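Local coordinates for capsid protein (Infectious hypodermal and hematopoietic necrosis virus, PDB 3N7X) that forms the icosahedral shell of a shrimp densovirus, sixty copies of a beta-barrel subunit making up the particle, and binds calcium ions, at residues A[76-82]-A[229-233]; A[103-107]-A[293-298]; A[218-222]-A[311-315]; A[235-240]-A[324-328]. Residues are numbered along the deposited sequence.

Interaction 1. Residues A[76-82]-A[229-233]; sequences LHWMNLY and GPTFI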
loop_
_atom_site.group_PDB
_atom_site.type_symbol
_atom_site.label_atom_id
_atom_site.label_comp_id
_atom_site.label_asym_id
_atom_site.label_seq_id
_atom_site.Cartn_x
_atom_site.Cartn_y
_atom_site.Cartn_z
ATOM N N LEU A 76 -53.759 78.877 1.219
ATOM C CA LEU A 76 -52.325 78.629 1.106
ATOM C C LEU A 76 -51.779 78.849 -0.287
ATOM O O LEU A 76 -50.576 79.007 -0.457
ATOM C CB LEU A 76 -51.996 77.198 1.504
ATOM C CG LEU A 76 -52.399 76.790 2.909
ATOM C CD1 LEU A 76 -51.856 75.410 3.195
ATOM C CD2 LEU A 76 -51.849 77.800 3.898
ATOM N N HIS A 77 -52.657 78.839 -1.282
ATOM C CA HIS A 77 -52.232 79.024 -2.662
ATOM C C HIS A 77 -52.015 80.488 -3.045
ATOM O O HIS A 77 -51.541 80.777 -4.147
ATOM C CB HIS A 77 -53.255 78.392 -3.611
ATOM C CG HIS A 77 -54.657 78.854 -3.372
ATOM N ND1 HIS A 77 -55.488 79.271 -4.392
ATOM C CD2 HIS A 77 -55.376 78.969 -2.230
ATOM C CE1 HIS A 77 -56.657 79.624 -3.888
ATOM N NE2 HIS A 77 -56.615 79.450 -2.578
ATOM N N TRP A 78 -52.362 81.407 -2.146
ATOM C CA TRP A 78 -52.190 82.836 -2.410
ATOM C C TRP A 78 -50.753 83.256 -2.138
ATOM O O TRP A 78 -50.333 83.343 -0.984
ATOM C CB TRP A 78 -53.125 83.668 -1.531
ATOM C CG TRP A 78 -54.576 83.587 -1.903
ATOM C CD1 TRP A 78 -55.157 82.710 -2.778
ATOM C CD2 TRP A 78 -55.639 84.399 -1.384
ATOM N NE1 TRP A 78 -56.515 82.927 -2.835
ATOM C CE2 TRP A 78 -56.837 83.957 -1.989
ATOM C CE3 TRP A 78 -55.694 85.458 -0.463
ATOM C CZ2 TRP A 78 -58.080 84.537 -1.704
ATOM C CZ3 TRP A 78 -56.931 86.035 -0.178
ATOM C CH2 TRP A 78 -58.106 85.571 -0.799
ATOM N N MET A 79 -50.001 83.521 -3.200
ATOM C CA MET A 79 -48.611 83.937 -3.054
ATOM C C MET A 79 -48.483 85.175 -2.174
ATOM O O MET A 79 -47.480 85.363 -1.486
ATOM C CB MET A 79 -48.006 84.224 -4.427
ATOM C CG MET A 79 -47.855 82.995 -5.297
ATOM S SD MET A 79 -47.197 83.374 -6.931
ATOM C CE MET A 79 -45.526 83.915 -6.527
ATOM N N ASN A 80 -49.514 86.011 -2.196
ATOM C CA ASN A 80 -49.523 87.245 -1.427
ATOM C C ASN A 80 -49.267 87.020 0.055
ATOM O O ASN A 80 -48.671 87.865 0.718
ATOM C CB ASN A 80 -50.863 87.957 -1.606
ATOM C CG ASN A 80 -51.280 88.046 -3.057
ATOM O OD1 ASN A 80 -51.542 87.027 -3.704
ATOM N ND2 ASN A 80 -51.339 89.266 -3.584
ATOM N N LEU A 81 -49.717 85.883 0.576
ATOM C CA LEU A 81 -49.535 85.593 1.992
ATOM C C LEU A 81 -48.086 85.349 2.367
ATOM O O LEU A 81 -47.729 85.424 3.539
ATOM C CB LEU A 81 -50.370 84.378 2.401
ATOM C CG LEU A 81 -51.893 84.503 2.293
ATOM C CD1 LEU A 81 -52.531 83.215 2.779
ATOM C CD2 LEU A 81 -52.393 85.682 3.122
ATOM N N TYR A 82 -47.244 85.068 1.377
ATOM C CA TYR A 82 -45.836 84.791 1.645
ATOM C C TYR A 82 -44.897 85.937 1.284
ATOM O O TYR A 82 -43.887 86.145 1.953
ATOM C CB TYR A 82 -45.395 83.543 0.879
ATOM C CG TYR A 82 -46.273 82.328 1.088
ATOM C CD1 TYR A 82 -45.974 81.378 2.072
ATOM C CD2 TYR A 82 -47.397 82.117 0.286
ATOM C CE1 TYR A 82 -46.775 80.244 2.245
ATOM C CE2 TYR A 82 -48.200 80.995 0.451
ATOM C CZ TYR A 82 -47.884 80.065 1.427
ATOM O OH TYR A 82 -48.678 78.952 1.563
ATOM N N GLY A 229 -55.078 92.045 -5.640
ATOM C CA GLY A 229 -55.713 90.775 -5.937
ATOM C C GLY A 229 -54.809 89.585 -5.700
ATOM O O GLY A 229 -53.617 89.618 -6.034
ATOM N N PRO A 230 -55.354 88.505 -5.127
ATOM C CA PRO A 230 -54.547 87.314 -4.863
ATOM C C PRO A 230 -54.029 86.656 -6.139
ATOM O O PRO A 230 -54.772 86.477 -7.105
ATOM C CB PRO A 230 -55.509 86.416 -4.088
ATOM C CG PRO A 230 -56.836 86.772 -4.678
ATOM C CD PRO A 230 -56.763 88.280 -4.756
ATOM N N THR A 231 -52.745 86.318 -6.140
ATOM C CA THR A 231 -52.127 85.649 -7.275
ATOM C C THR A 231 -51.905 84.202 -6.835
ATOM O O THR A 231 -51.263 83.941 -5.815
ATOM C CB THR A 231 -50.785 86.302 -7.649
ATOM O OG1 THR A 231 -51.012 87.663 -8.037
ATOM C CG2 THR A 231 -50.132 85.557 -8.801
ATOM N N PHE A 232 -52.452 83.266 -7.601
ATOM C CA PHE A 232 -52.352 81.854 -7.260
ATOM C C PHE A 232 -51.040 81.181 -7.628
ATOM O O PHE A 232 -50.458 81.454 -8.677
ATOM C CB PHE A 232 -53.484 81.060 -7.927
ATOM C CG PHE A 232 -54.868 81.533 -7.577
ATOM C CD1 PHE A 232 -55.081 82.450 -6.549
ATOM C CD2 PHE A 232 -55.968 81.040 -8.271
ATOM C CE1 PHE A 232 -56.369 82.869 -6.218
ATOM C CE2 PHE A 232 -57.261 81.450 -7.950
ATOM C CZ PHE A 232 -57.464 82.368 -6.919
ATOM N N ILE A 233 -50.577 80.299 -6.752
ATOM C CA ILE A 233 -49.379 79.531 -7.033
ATOM C C ILE A 233 -49.819 78.682 -8.228
ATOM O O ILE A 233 -50.860 78.026 -8.181
ATOM C CB ILE A 233 -49.014 78.644 -5.835
ATOM C CG1 ILE A 233 -48.450 79.526 -4.716
ATOM C CG2 ILE A 233 -48.030 77.568 -6.256
ATOM C CD1 ILE A 233 -48.267 78.817 -3.391
#
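This contact lies deep in the beta-barrel subunit of a parvovirus capsid. The turn entering helix 80-83 meets an extended piece of the long loop before strand 264-268. Two backbone hydrogen bonds join them around a single bridge between W78 and F232: I233 N to H77 O at 2.8 Å and M79 N to T231 O at 2.9 Å. Side chains finish the join. N80 holds chi1 at m, which brings its OD1 within 2.8 Å of T231 N as acceptor, while its ND2 makes a weak bond to G229 O at 3.4 Å. W78, also m, starts away from the loop, but its indole comes back against it. P230 CB sits over the face of the five-membered ring, 3.5 Å from its centroid, a CH-pi contact. F232 is nearly parallel to that ring, planes 8° apart, but slid aside so that they barely overlap. H77 takes the p rotamer and sets its ring obliquely to F232, planes at 49°, completing an aromatic cluster. The H77 side chain also lies about 3 Å from a bound magnesium ion. M79 CG packs on I233 CG1 at 3.6 Å, and both side chains rest on V113 of strand 111-131. The Y82 ring reaches back along its own segment, where its OH donates to L76 O at 2.8 Å.

Interaction 2. Residues A[103-107]-A[293-298]; sequences KSMMK and LEVRLP
M105 lays its side chain over R296, L297 and P298, where strand 281-296 leaves the sheet. This is helix-on-sheet packing on the capsid beta-barrel. Residues 103-107 are helical, within helix 97-109, and K107 N bonds to K103 O at 2.9 Å. Residues 293-296 are extended; 297-298 continue as loop. The helix and strand axes approach to 7.8 Å and cross at 72°. M106 lies over V295, CA to CA 5.9 Å, and M105 nearest L297, 7.1 Å. M105 has chi1 t, chi2 t, chi3 m. Its CG is 3.6 Å from R296 O, and its SD 3.8 Å from L297 CD2 and 3.9 Å from P298 CD. M106 is m, t, p. L293 and V295 point toward the helix, both with chi1 t. The interface is apolar. M101 of a second subunit packs on M105 and P298, so the contact reaches a subunit boundary. At the L293 end, M106 CG is 3.7 Å from V295 CG2, and M106 SD is 4.0 Å from L293 CD2.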
loop_
_atom_site.group_PDB
_atom_site.type_symbol
_atom_site.label_atom_id
_atom_site.label_comp_id
_atom_site.label_asym_id
_atom_site.label_seq_id
_atom_site.Cartn_x
_atom_site.Cartn_y
_atom_site.Cartn_z
ATOM N N LYS A 103 -38.566 92.022 -6.876
ATOM C CA LYS A 103 -39.820 92.371 -7.529
ATOM C C LYS A 103 -39.635 92.730 -9.005
ATOM O O LYS A 103 -40.317 92.195 -9.882
ATOM C CB LYS A 103 -40.434 93.546 -6.775
ATOM C CG LYS A 103 -41.739 94.090 -7.303
ATOM C CD LYS A 103 -42.090 95.297 -6.453
ATOM C CE LYS A 103 -43.359 95.985 -6.880
ATOM N NZ LYS A 103 -43.501 97.240 -6.088
ATOM N N SER A 104 -38.700 93.629 -9.277
ATOM C CA SER A 104 -38.459 94.071 -10.639
ATOM C C SER A 104 -38.009 92.935 -11.554
ATOM O O SER A 104 -38.498 92.793 -12.679
ATOM C CB SER A 104 -37.418 95.189 -10.639
ATOM O OG SER A 104 -37.461 95.905 -11.859
ATOM N N MET A 105 -37.071 92.131 -11.071
ATOM C CA MET A 105 -36.562 91.014 -11.849
ATOM C C MET A 105 -37.673 89.991 -12.102
ATOM O O MET A 105 -37.812 89.479 -13.212
ATOM C CB MET A 105 -35.393 90.365 -11.116
ATOM C CG MET A 105 -34.450 89.602 -12.022
ATOM S SD MET A 105 -33.163 88.748 -11.094
ATOM C CE MET A 105 -32.227 90.127 -10.514
ATOM N N MET A 106 -38.458 89.694 -11.070
ATOM C CA MET A 106 -39.567 88.753 -11.191
ATOM C C MET A 106 -40.503 89.204 -12.288
ATOM O O MET A 106 -40.825 88.455 -13.206
ATOM C CB MET A 106 -40.405 88.724 -9.924
ATOM C CG MET A 106 -39.824 88.006 -8.768
ATOM S SD MET A 106 -41.009 88.192 -7.438
ATOM C CE MET A 106 -42.390 87.189 -8.044
ATOM N N LYS A 107 -40.963 90.438 -12.137
ATOM C CA LYS A 107 -41.899 91.045 -13.056
ATOM C C LYS A 107 -41.486 90.924 -14.509
ATOM O O LYS A 107 -42.284 90.542 -15.362
ATOM C CB LYS A 107 -42.071 92.526 -12.710
ATOM C CG LYS A 107 -42.966 93.286 -13.683
ATOM C CD LYS A 107 -42.909 94.791 -13.447
ATOM C CE LYS A 107 -41.496 95.331 -13.658
ATOM N NZ LYS A 107 -41.401 96.816 -13.473
ATOM N N LEU A 293 -39.190 80.258 -3.912
ATOM C CA LEU A 293 -39.339 80.939 -5.183
ATOM C C LEU A 293 -38.076 80.830 -6.023
ATOM O O LEU A 293 -36.962 80.818 -5.496
ATOM C CB LEU A 293 -39.645 82.412 -4.934
ATOM C CG LEU A 293 -40.008 83.244 -6.163
ATOM C CD1 LEU A 293 -41.422 82.911 -6.605
ATOM C CD2 LEU A 293 -39.903 84.718 -5.827
ATOM N N GLU A 294 -38.256 80.728 -7.333
ATOM C CA GLU A 294 -37.124 80.672 -8.242
ATOM C C GLU A 294 -37.357 81.794 -9.235
ATOM O O GLU A 294 -38.423 81.896 -9.844
ATOM C CB GLU A 294 -37.035 79.325 -8.967
ATOM C CG GLU A 294 -35.906 79.278 -9.998
ATOM C CD GLU A 294 -35.690 77.900 -10.619
ATOM O OE1 GLU A 294 -36.617 77.059 -10.582
ATOM O OE2 GLU A 294 -34.586 77.659 -11.160
ATOM N N VAL A 295 -36.363 82.659 -9.371
ATOM C CA VAL A 295 -36.472 83.785 -10.273
ATOM C C VAL A 295 -35.421 83.699 -11.357
ATOM O O VAL A 295 -34.252 83.386 -11.117
ATOM C CB VAL A 295 -36.309 85.120 -9.531
ATOM C CG1 VAL A 295 -36.449 86.274 -10.507
ATOM C CG2 VAL A 295 -37.344 85.228 -8.427
ATOM N N ARG A 296 -35.870 84.000 -12.560
ATOM C CA ARG A 296 -35.053 83.971 -13.749
ATOM C C ARG A 296 -34.169 85.231 -13.818
ATOM O O ARG A 296 -34.612 86.331 -13.481
ATOM C CB ARG A 296 -36.022 83.871 -14.923
ATOM C CG ARG A 296 -35.424 83.627 -16.247
ATOM C CD ARG A 296 -34.830 82.251 -16.411
ATOM N NE ARG A 296 -34.180 82.289 -17.710
ATOM C CZ ARG A 296 -34.802 82.064 -18.859
ATOM N NH1 ARG A 296 -36.087 81.744 -18.869
ATOM N NH2 ARG A 296 -34.160 82.252 -20.000
ATOM N N LEU A 297 -32.911 85.072 -14.227
ATOM C CA LEU A 297 -31.997 86.215 -14.332
ATOM C C LEU A 297 -32.094 86.923 -15.679
ATOM O O LEU A 297 -32.485 86.324 -16.686
ATOM C CB LEU A 297 -30.549 85.761 -14.143
ATOM C CG LEU A 297 -30.061 85.410 -12.739
ATOM C CD1 LEU A 297 -28.668 84.801 -12.816
ATOM C CD2 LEU A 297 -30.044 86.663 -11.886
ATOM N N PRO A 298 -31.760 88.219 -15.717
ATOM C CA PRO A 298 -31.833 88.913 -17.005
ATOM C C PRO A 298 -30.688 88.402 -17.876
ATOM O O PRO A 298 -29.741 87.800 -17.373
ATOM C CB PRO A 298 -31.684 90.385 -16.622
ATOM C CG PRO A 298 -30.917 90.340 -15.354
ATOM C CD PRO A 298 -31.508 89.167 -14.620
#

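Interaction 3. Residues A[218-222]-A[311-315]; sequences RNWYG and YLHAP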
loop_
_atom_site.group_PDB
_atom_site.type_symbol
_atom_site.label_atom_id
_atom_site.label_comp_id
_atom_site.label_asym_id
_atom_site.label_seq_id
_atom_site.Cartn_x
_atom_site.Cartn_y
_atom_site.Cartn_z
ATOM N N ARG A 218 -43.510 73.657 -15.099
ATOM C CA ARG A 218 -43.217 73.571 -16.527
ATOM C C ARG A 218 -43.019 74.942 -17.183
ATOM O O ARG A 218 -42.332 75.046 -18.201
ATOM C CB ARG A 218 -44.323 72.802 -17.263
ATOM C CG ARG A 218 -45.542 73.626 -17.664
ATOM C CD ARG A 218 -46.658 72.696 -18.097
ATOM N NE ARG A 218 -47.091 71.872 -16.972
ATOM C CZ ARG A 218 -47.572 70.637 -17.076
ATOM N NH1 ARG A 218 -47.688 70.056 -18.263
ATOM N NH2 ARG A 218 -47.936 69.980 -15.984
ATOM N N ASN A 219 -43.608 75.986 -16.602
ATOM C CA ASN A 219 -43.486 77.332 -17.162
ATOM C C ASN A 219 -42.846 78.340 -16.221
ATOM O O ASN A 219 -42.645 78.077 -15.035
ATOM C CB ASN A 219 -44.861 77.898 -17.530
ATOM C CG ASN A 219 -45.627 77.011 -18.475
ATOM O OD1 ASN A 219 -45.098 76.559 -19.490
ATOM N ND2 ASN A 219 -46.892 76.770 -18.157
ATOM N N TRP A 220 -42.529 79.501 -16.786
ATOM C CA TRP A 220 -42.004 80.632 -16.035
ATOM C C TRP A 220 -43.192 81.596 -16.077
ATOM O O TRP A 220 -43.913 81.652 -17.080
ATOM C CB TRP A 220 -40.802 81.275 -16.736
ATOM C CG TRP A 220 -39.519 80.505 -16.611
ATOM C CD1 TRP A 220 -38.879 79.809 -17.597
ATOM C CD2 TRP A 220 -38.721 80.350 -15.428
ATOM N NE1 TRP A 220 -37.734 79.228 -17.104
ATOM C CE2 TRP A 220 -37.611 79.543 -15.776
ATOM C CE3 TRP A 220 -38.836 80.815 -14.108
ATOM C CZ2 TRP A 220 -36.620 79.187 -14.852
ATOM C CZ3 TRP A 220 -37.850 80.462 -13.185
ATOM C CH2 TRP A 220 -36.755 79.654 -13.565
ATOM N N TYR A 221 -43.411 82.338 -15.001
ATOM C CA TYR A 221 -44.526 83.275 -14.944
ATOM C C TYR A 221 -44.019 84.690 -14.742
ATOM O O TYR A 221 -42.995 84.902 -14.091
ATOM C CB TYR A 221 -45.476 82.865 -13.814
ATOM C CG TYR A 221 -46.100 81.509 -14.068
ATOM C CD1 TYR A 221 -47.321 81.397 -14.733
ATOM C CD2 TYR A 221 -45.416 80.332 -13.749
ATOM C CE1 TYR A 221 -47.845 80.148 -15.086
ATOM C CE2 TYR A 221 -45.929 79.078 -14.098
ATOM C CZ TYR A 221 -47.143 78.996 -14.771
ATOM O OH TYR A 221 -47.642 77.773 -15.154
ATOM N N GLY A 222 -44.729 85.660 -15.311
ATOM C CA GLY A 222 -44.312 87.043 -15.175
ATOM C C GLY A 222 -45.249 87.912 -14.354
ATOM O O GLY A 222 -46.291 87.444 -13.891
ATOM N N TYR A 311 -42.678 83.100 -23.882
ATOM C CA TYR A 311 -42.892 81.974 -22.979
ATOM C C TYR A 311 -43.341 82.304 -21.560
ATOM O O TYR A 311 -43.720 81.404 -20.815
ATOM C CB TYR A 311 -41.633 81.094 -22.939
ATOM C CG TYR A 311 -40.392 81.814 -22.472
ATOM C CD1 TYR A 311 -40.162 82.042 -21.115
ATOM C CD2 TYR A 311 -39.456 82.293 -23.389
ATOM C CE1 TYR A 311 -39.029 82.730 -20.680
ATOM C CE2 TYR A 311 -38.321 82.984 -22.968
ATOM C CZ TYR A 311 -38.112 83.200 -21.611
ATOM O OH TYR A 311 -36.990 83.881 -21.189
ATOM N N LEU A 312 -43.299 83.571 -21.168
ATOM C CA LEU A 312 -43.755 83.915 -19.823
ATOM C C LEU A 312 -45.272 83.839 -19.755
ATOM O O LEU A 312 -45.975 84.585 -20.433
ATOM C CB LEU A 312 -43.315 85.323 -19.417
ATOM C CG LEU A 312 -41.860 85.511 -18.988
ATOM C CD1 LEU A 312 -41.709 86.892 -18.359
ATOM C CD2 LEU A 312 -41.465 84.438 -17.982
ATOM N N HIS A 313 -45.775 82.921 -18.943
ATOM C CA HIS A 313 -47.211 82.772 -18.789
ATOM C C HIS A 313 -47.712 83.732 -17.719
ATOM O O HIS A 313 -46.929 84.287 -16.949
ATOM C CB HIS A 313 -47.554 81.334 -18.395
ATOM C CG HIS A 313 -47.460 80.359 -19.527
ATOM N ND1 HIS A 313 -46.301 80.165 -20.249
ATOM C CD2 HIS A 313 -48.384 79.526 -20.063
ATOM C CE1 HIS A 313 -46.516 79.253 -21.180
ATOM N NE2 HIS A 313 -47.772 78.848 -21.089
ATOM N N ALA A 314 -49.021 83.935 -17.682
ATOM C CA ALA A 314 -49.615 84.813 -16.685
ATOM C C ALA A 314 -50.314 83.925 -15.666
ATOM O O ALA A 314 -51.123 83.062 -16.021
ATOM C CB ALA A 314 -50.613 85.757 -17.337
ATOM N N PRO A 315 -49.997 84.112 -14.383
ATOM C CA PRO A 315 -50.617 83.304 -13.333
ATOM C C PRO A 315 -52.098 83.604 -13.163
ATOM O O PRO A 315 -52.585 84.666 -13.552
ATOM C CB PRO A 315 -49.815 83.683 -12.094
ATOM C CG PRO A 315 -49.472 85.124 -12.354
ATOM C CD PRO A 315 -49.046 85.082 -13.810
HETATM O O HOH W 1 -42.212 79.343 -19.417
#
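Y311 begins the second segment; its ring comes near W220, Y311 CE1 to W220 CD1 4.2 Å. Its carbonyl does two jobs: Y311 O accepts from H313 ND1 at 2.9 Å, and from a water that also accepts from W220 N. L312 follows, with CD2 3.5 Å from W220 CB. H313 carries the backbone pairing of this short, weakly bonded parallel strand pair. Its N donates to W220 O at 2.9 Å, and its O accepts from G222 N at 3.1 Å, spanning Y221. The H313 side chain shares a face with Y221, whose CE1 is 3.5 Å from H313 CB. N219 CB lies over the imidazole face, a CH-pi contact. A314 points away. P315 ends the segment with CD 3.6 Å from G222 O. W220 also makes cation-pi contacts with K112 and R296, and R218 NH1 bonds to D255 O of a third subunit. Because H313 ND1 donates to Y311 O, that nitrogen carries a proton; NE2 is bonded to V251 N, which implies a neutral ring with NE2 as acceptor.

Interaction 4. Residues A[235-240]-A[324-328]; sequences KWGGQI and YIMHT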
loop_
_atom_site.group_PDB
_atom_site.type_symbol
_atom_site.label_atom_id
_atom_site.label_comp_id
_atom_site.label_asym_id
_atom_site.label_seq_id
_atom_site.Cartn_x
_atom_site.Cartn_y
_atom_site.Cartn_z
ATOM N N LYS A 235 -51.160 76.325 -10.702
ATOM C CA LYS A 235 -51.831 75.035 -10.607
ATOM C C LYS A 235 -52.827 74.990 -11.755
ATOM O O LYS A 235 -53.376 76.021 -12.136
ATOM C CB LYS A 235 -52.573 74.910 -9.276
ATOM C CG LYS A 235 -51.717 74.436 -8.111
ATOM C CD LYS A 235 -51.406 72.955 -8.255
ATOM C CE LYS A 235 -50.754 72.390 -7.012
ATOM N NZ LYS A 235 -50.440 70.952 -7.191
ATOM N N TRP A 236 -53.061 73.804 -12.308
ATOM C CA TRP A 236 -53.990 73.660 -13.424
ATOM C C TRP A 236 -54.977 72.538 -13.155
ATOM O O TRP A 236 -54.575 71.410 -12.900
ATOM C CB TRP A 236 -53.207 73.369 -14.709
ATOM C CG TRP A 236 -54.047 73.339 -15.946
ATOM C CD1 TRP A 236 -54.855 72.319 -16.374
ATOM C CD2 TRP A 236 -54.186 74.391 -16.908
ATOM N NE1 TRP A 236 -55.488 72.674 -17.544
ATOM C CE2 TRP A 236 -55.098 73.940 -17.894
ATOM C CE3 TRP A 236 -53.630 75.674 -17.033
ATOM C CZ2 TRP A 236 -55.469 74.729 -18.993
ATOM C CZ3 TRP A 236 -54.000 76.462 -18.130
ATOM C CH2 TRP A 236 -54.912 75.982 -19.094
ATOM N N GLY A 237 -56.270 72.849 -13.210
ATOM C CA GLY A 237 -57.280 71.837 -12.965
ATOM C C GLY A 237 -58.654 72.423 -12.712
ATOM O O GLY A 237 -58.782 73.485 -12.100
ATOM N N GLY A 238 -59.688 71.729 -13.185
ATOM C CA GLY A 238 -61.045 72.205 -12.996
ATOM C C GLY A 238 -61.242 73.597 -13.568
ATOM O O GLY A 238 -60.908 73.854 -14.725
ATOM N N GLN A 239 -61.781 74.499 -12.756
ATOM C CA GLN A 239 -62.021 75.870 -13.191
ATOM C C GLN A 239 -60.730 76.681 -13.155
ATOM O O GLN A 239 -60.638 77.744 -13.768
ATOM C CB GLN A 239 -63.048 76.531 -12.277
ATOM C CG GLN A 239 -62.518 76.832 -10.884
ATOM C CD GLN A 239 -63.583 77.406 -9.965
ATOM O OE1 GLN A 239 -64.287 78.353 -10.327
ATOM N NE2 GLN A 239 -63.703 76.840 -8.767
ATOM N N ILE A 240 -59.733 76.167 -12.439
ATOM C CA ILE A 240 -58.453 76.848 -12.295
ATOM C C ILE A 240 -57.534 76.707 -13.498
ATOM O O ILE A 240 -57.255 75.599 -13.950
ATOM C CB ILE A 240 -57.685 76.325 -11.073
ATOM C CG1 ILE A 240 -58.569 76.402 -9.828
ATOM C CG2 ILE A 240 -56.412 77.138 -10.883
ATOM C CD1 ILE A 240 -59.066 77.799 -9.517
ATOM N N TYR A 324 -62.145 80.352 -4.505
ATOM C CA TYR A 324 -62.327 79.399 -5.596
ATOM C C TYR A 324 -61.789 78.028 -5.220
ATOM O O TYR A 324 -60.616 77.885 -4.873
ATOM C CB TYR A 324 -61.617 79.899 -6.854
ATOM C CG TYR A 324 -62.228 81.155 -7.419
ATOM C CD1 TYR A 324 -63.296 81.091 -8.317
ATOM C CD2 TYR A 324 -61.759 82.412 -7.034
ATOM C CE1 TYR A 324 -63.886 82.251 -8.816
ATOM C CE2 TYR A 324 -62.340 83.578 -7.526
ATOM C CZ TYR A 324 -63.404 83.491 -8.415
ATOM O OH TYR A 324 -63.996 84.642 -8.878
ATOM N N ILE A 325 -62.649 77.019 -5.295
ATOM C CA ILE A 325 -62.246 75.664 -4.956
ATOM C C ILE A 325 -62.059 74.822 -6.211
ATOM O O ILE A 325 -62.933 74.770 -7.074
ATOM C CB ILE A 325 -63.291 75.004 -4.055
ATOM C CG1 ILE A 325 -63.493 75.866 -2.811
ATOM C CG2 ILE A 325 -62.840 73.606 -3.670
ATOM C CD1 ILE A 325 -64.611 75.398 -1.924
ATOM N N MET A 326 -60.909 74.162 -6.303
ATOM C CA MET A 326 -60.589 73.324 -7.452
ATOM C C MET A 326 -61.159 71.906 -7.348
ATOM O O MET A 326 -61.111 71.283 -6.289
ATOM C CB MET A 326 -59.074 73.234 -7.611
ATOM C CG MET A 326 -58.629 72.471 -8.843
ATOM S SD MET A 326 -56.876 72.045 -8.782
ATOM C CE MET A 326 -56.114 73.620 -9.145
ATOM N N HIS A 327 -61.705 71.404 -8.451
ATOM C CA HIS A 327 -62.242 70.047 -8.492
ATOM C C HIS A 327 -61.938 69.449 -9.856
ATOM O O HIS A 327 -62.511 69.877 -10.858
ATOM C CB HIS A 327 -63.756 70.035 -8.278
ATOM C CG HIS A 327 -64.176 70.437 -6.902
ATOM N ND1 HIS A 327 -63.720 69.799 -5.769
ATOM C CD2 HIS A 327 -65.013 71.412 -6.475
ATOM C CE1 HIS A 327 -64.256 70.365 -4.702
ATOM N NE2 HIS A 327 -65.044 71.346 -5.103
ATOM N N THR A 328 -61.033 68.475 -9.901
ATOM C CA THR A 328 -60.685 67.839 -11.168
ATOM C C THR A 328 -61.375 66.488 -11.281
ATOM O O THR A 328 -61.269 65.805 -12.300
ATOM C CB THR A 328 -59.166 67.626 -11.300
ATOM O OG1 THR A 328 -58.706 66.776 -10.241
ATOM C CG2 THR A 328 -58.438 68.954 -11.238
#
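K235 opens the first segment with CB 3.8 Å from M326 CE, while the end of its side chain leads away. W236 points its CA-to-CB bond away from 324-328, and its indole meets W242 edge-to-face. G237 then begins a type II' beta turn that runs to I240, closed by I240 N to G237 O at 2.9 Å and G237 N to I240 O at 3.0 Å. G237 CA lies 3.6 Å from T328 CG2, and a beta carbon there would clash with that methyl. G238 has positive phi, and its CA is 3.5 Å from H327 O, again too close for a side chain. The two glycines thus let the turn pack closely against 324-328. Q239, with chi1 p, sends NE2 to I325 O at 2.8 Å, the one hydrogen bond between the segments. I240 packs its CB 3.7 Å from M326 CE, and its CD1 4.2 Å from Y324 CB. Q310 of a fourth subunit bonds to Q239 N, H327 N and I325 O, so the turn and tail are held together at a subunit interface. Residues 235-240 lie in the long loop before strand 264-268. Y324 ends strand 322-324, an outermost strand of the seven-stranded sheet within this chain, and 325-328 continue as loop.

Interaction 1 is the most central, about 6 Å from the chain centre to its own centre, and it touches the other three. M79 packs on L293 of interaction 2, T231 on P315 of interaction 3, and F232 on Y324 of interaction 4. Interactions 2 and 3 adjoin through R296, which meets W220 and Y311. The long loop before strand 264-268 supplies a segment to both interactions 1 and 4. Interactions 1, 2 and 4 are buried; 3 is partly buried. Interaction 2 is apolar. Interactions 1 and 3 combine backbone bonds with aromatic side chains, and 1 adds the N80 side chain. Interaction 4 pairs one glutamine hydrogen bond with packing around M326. Interactions 2, 3 and 4 reach other subunits; 1 does not.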